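Local structure of cell division control protein Cdc48 (Mycobacterium smegmatis, 5E7P) at residues L523-P528 against N630-I635. The protein is an AAA-family ATPase that binds ADP at two nucleotide sites and probably hydrolyses ATP. Sequence-based numbering, arbitrary orientation.
With ADP (adenosine-5'-diphosphate), chain D.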
loop_
_atom_site.group_PDB
_atom_site.type_symbol
_atom_site.label_atom_id
_atom_site.label_comp_id
_atom_site.label_asym_id
_atom_site.label_seq_id
_atom_site.Cartn_x
_atom_site.Cartn_y
_atom_site.Cartn_z
ATOM N N LEU A 523 -7.859 -21.685 -10.300
ATOM C CA LEU A 523 -6.519 -21.683 -10.873
ATOM C C LEU A 523 -6.476 -20.791 -12.107
ATOM O O LEU A 523 -7.070 -21.103 -13.137
ATOM C CB LEU A 523 -6.056 -23.091 -11.239
ATOM C CG LEU A 523 -4.667 -23.096 -11.893
ATOM C CD1 LEU A 523 -3.599 -22.668 -10.899
ATOM C CD2 LEU A 523 -4.332 -24.446 -12.504
ATOM N N LEU A 524 -5.767 -19.676 -11.988
ATOM C CA LEU A 524 -5.643 -18.719 -13.072
ATOM C C LEU A 524 -4.308 -18.944 -13.775
ATOM O O LEU A 524 -3.256 -18.894 -13.143
ATOM C CB LEU A 524 -5.712 -17.304 -12.506
ATOM C CG LEU A 524 -6.051 -16.155 -13.451
ATOM C CD1 LEU A 524 -7.406 -16.369 -14.085
ATOM C CD2 LEU A 524 -6.042 -14.861 -12.680
ATOM N N TYR A 525 -4.344 -19.208 -15.076
ATOM C CA TYR A 525 -3.117 -19.512 -15.807
ATOM C C TYR A 525 -3.114 -18.963 -17.229
ATOM O O TYR A 525 -4.129 -18.992 -17.928
ATOM C CB TYR A 525 -2.856 -21.023 -15.826
ATOM C CG TYR A 525 -3.956 -21.824 -16.489
ATOM C CD1 TYR A 525 -5.046 -22.281 -15.756
ATOM C CD2 TYR A 525 -3.906 -22.119 -17.843
ATOM C CE1 TYR A 525 -6.051 -23.008 -16.357
ATOM C CE2 TYR A 525 -4.906 -22.844 -18.451
ATOM C CZ TYR A 525 -5.978 -23.287 -17.704
ATOM O OH TYR A 525 -6.979 -24.012 -18.307
ATOM N N GLY A 526 -1.958 -18.466 -17.650
ATOM C CA GLY A 526 -1.788 -17.970 -19.002
ATOM C C GLY A 526 -0.331 -17.676 -19.294
ATOM O O GLY A 526 0.505 -17.739 -18.392
ATOM N N PRO A 527 -0.015 -17.357 -20.557
ATOM C CA PRO A 527 1.350 -16.988 -20.946
ATOM C C PRO A 527 1.766 -15.685 -20.273
ATOM O O PRO A 527 0.897 -14.883 -19.929
ATOM C CB PRO A 527 1.243 -16.802 -22.462
ATOM C CG PRO A 527 -0.195 -16.503 -22.710
ATOM C CD PRO A 527 -0.956 -17.281 -21.687
ATOM N N PRO A 528 3.078 -15.481 -20.077
ATOM C CA PRO A 528 3.598 -14.294 -19.387
ATOM C C PRO A 528 3.198 -12.992 -20.073
ATOM O O PRO A 528 2.989 -12.967 -21.287
ATOM C CB PRO A 528 5.118 -14.478 -19.471
ATOM C CG PRO A 528 5.314 -15.941 -19.646
ATOM C CD PRO A 528 4.159 -16.398 -20.478
ATOM N N ASN A 630 2.192 -19.455 -14.683
ATOM C CA ASN A 630 2.439 -19.488 -16.120
ATOM C C ASN A 630 2.661 -20.919 -16.593
ATOM O O ASN A 630 2.646 -21.199 -17.791
ATOM C CB ASN A 630 3.645 -18.621 -16.494
ATOM C CG ASN A 630 3.446 -17.155 -16.144
ATOM O OD1 ASN A 630 2.567 -16.484 -16.693
ATOM N ND2 ASN A 630 4.267 -16.649 -15.229
ATOM N N ARG A 631 2.868 -21.823 -15.638
ATOM C CA ARG A 631 3.126 -23.229 -15.939
ATOM C C ARG A 631 2.289 -24.152 -15.057
ATOM O O ARG A 631 2.776 -24.658 -14.046
ATOM C CB ARG A 631 4.612 -23.549 -15.749
ATOM C CG ARG A 631 5.551 -22.740 -16.627
ATOM C CD ARG A 631 5.332 -23.039 -18.098
ATOM N NE ARG A 631 5.554 -24.447 -18.412
ATOM C CZ ARG A 631 6.751 -24.987 -18.630
ATOM N NH1 ARG A 631 7.842 -24.236 -18.559
ATOM N NH2 ARG A 631 6.857 -26.278 -18.912
ATOM N N PRO A 632 1.024 -24.381 -15.443
ATOM C CA PRO A 632 0.098 -25.211 -14.661
ATOM C C PRO A 632 0.504 -26.683 -14.625
ATOM O O PRO A 632 0.148 -27.391 -13.682
ATOM C CB PRO A 632 -1.230 -25.046 -15.408
ATOM C CG PRO A 632 -0.839 -24.697 -16.798
ATOM C CD PRO A 632 0.393 -23.854 -16.664
ATOM N N ASP A 633 1.240 -27.132 -15.636
ATOM C CA ASP A 633 1.643 -28.533 -15.723
ATOM C C ASP A 633 2.705 -28.909 -14.686
ATOM O O ASP A 633 2.989 -30.088 -14.476
ATOM C CB ASP A 633 2.138 -28.867 -17.133
ATOM C CG ASP A 633 3.192 -27.894 -17.628
ATOM O OD1 ASP A 633 3.029 -26.673 -17.414
ATOM O OD2 ASP A 633 4.186 -28.353 -18.231
ATOM N N LEU A 634 3.286 -27.903 -14.039
ATOM C CA LEU A 634 4.308 -28.135 -13.024
ATOM C C LEU A 634 3.719 -28.135 -11.618
ATOM O O LEU A 634 4.450 -28.195 -10.633
ATOM C CB LEU A 634 5.414 -27.082 -13.126
ATOM C CG LEU A 634 6.204 -27.072 -14.436
ATOM C CD1 LEU A 634 7.144 -25.875 -14.485
ATOM C CD2 LEU A 634 6.971 -28.376 -14.609
ATOM N N ILE A 635 2.394 -28.062 -11.531
ATOM C CA ILE A 635 1.704 -28.120 -10.246
ATOM C C ILE A 635 1.337 -29.561 -9.915
ATOM O O ILE A 635 0.927 -30.318 -10.793
ATOM C CB ILE A 635 0.419 -27.270 -10.263
ATOM C CG1 ILE A 635 0.729 -25.841 -10.708
ATOM C CG2 ILE A 635 -0.247 -27.267 -8.896
ATOM C CD1 ILE A 635 -0.504 -25.003 -10.944
HETATM P PB ADP D . 2.856 -12.528 -15.668
HETATM O O1B ADP D . 4.045 -12.170 -16.527
HETATM O O2B ADP D . 3.241 -13.228 -14.388
HETATM O O3B ADP D . 1.724 -13.191 -16.421
HETATM P PA ADP D . 1.164 -10.225 -15.904
HETATM O O1A ADP D . 0.700 -10.956 -17.140
HETATM O O2A ADP D . 0.169 -9.804 -14.856
HETATM O O3A ADP D . 2.309 -11.091 -15.166
HETATM O "O5'" ADP D . 1.908 -8.882 -16.388
HETATM C "C5'" ADP D . 2.351 -7.901 -15.453
HETATM C "C4'" ADP D . 2.509 -6.565 -16.175
HETATM O "O4'" ADP D . 1.997 -6.643 -17.509
HETATM C "C3'" ADP D . 1.740 -5.460 -15.471
HETATM O "O3'" ADP D . 2.622 -4.635 -14.705
HETATM C "C2'" ADP D . 1.085 -4.656 -16.576
HETATM O "O2'" ADP D . 1.739 -3.391 -16.724
HETATM C "C1'" ADP D . 1.247 -5.471 -17.849
HETATM N N9 ADP D . -0.103 -5.866 -18.315
HETATM C C8 ADP D . -0.553 -7.131 -18.410
HETATM N N7 ADP D . -1.832 -7.167 -18.862
HETATM C C5 ADP D . -2.222 -5.897 -19.066
HETATM C C6 ADP D . -3.456 -5.229 -19.539
HETATM N N6 ADP D . -4.545 -5.952 -19.890
HETATM N N1 ADP D . -3.455 -3.879 -19.606
HETATM C C2 ADP D . -2.373 -3.160 -19.254
HETATM N N3 ADP D . -1.218 -3.698 -18.817
HETATM C C4 ADP D . -1.081 -5.041 -18.703
#
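Gly526 O receives a weak CA-H...O contact from Asn630 (CA to O 3.5 Å, 152° at the hydrogen), and the carboxamide carbon CG of Asn630 lies 3.7 Å from that oxygen. The CG of Asn630 stands anti to its own carbonyl carbon (chi1 -61°), which carries the amide alongside the loop of Gly526, Pro527 and Pro528 and up to the ADP beta-phosphate. Asn630 CG lies 4.2 Å from Pro528 CG, and Pro528 CA is 3.6 Å from ADP O1B. Lys532 touches the Asn630 side chain as well.

Farther from the nucleotide the contact turns apolar. The Pro632 ring crosses the Tyr525 side chain at about a right angle, and Pro632 CG lies 4.1 Å from Tyr525 CD2. Phe741 touches Pro632, and its ring and that of Tyr525 meet edge-to-face. Leu523 and Ile635 meet tip to tip, CD1 to CD1 3.9 Å, with Ile587 touching both side chains.

Strands 521-525 and 623-629 are neighbours in the parallel sheet, and their C-terminal ends open into the P-loop and the loop of Asn630 respectively. Asn630 is part of the ADP site, and its place at the end of strand 623-629, beside the P-loop strand, is that of sensor 1 in AAA ATPases.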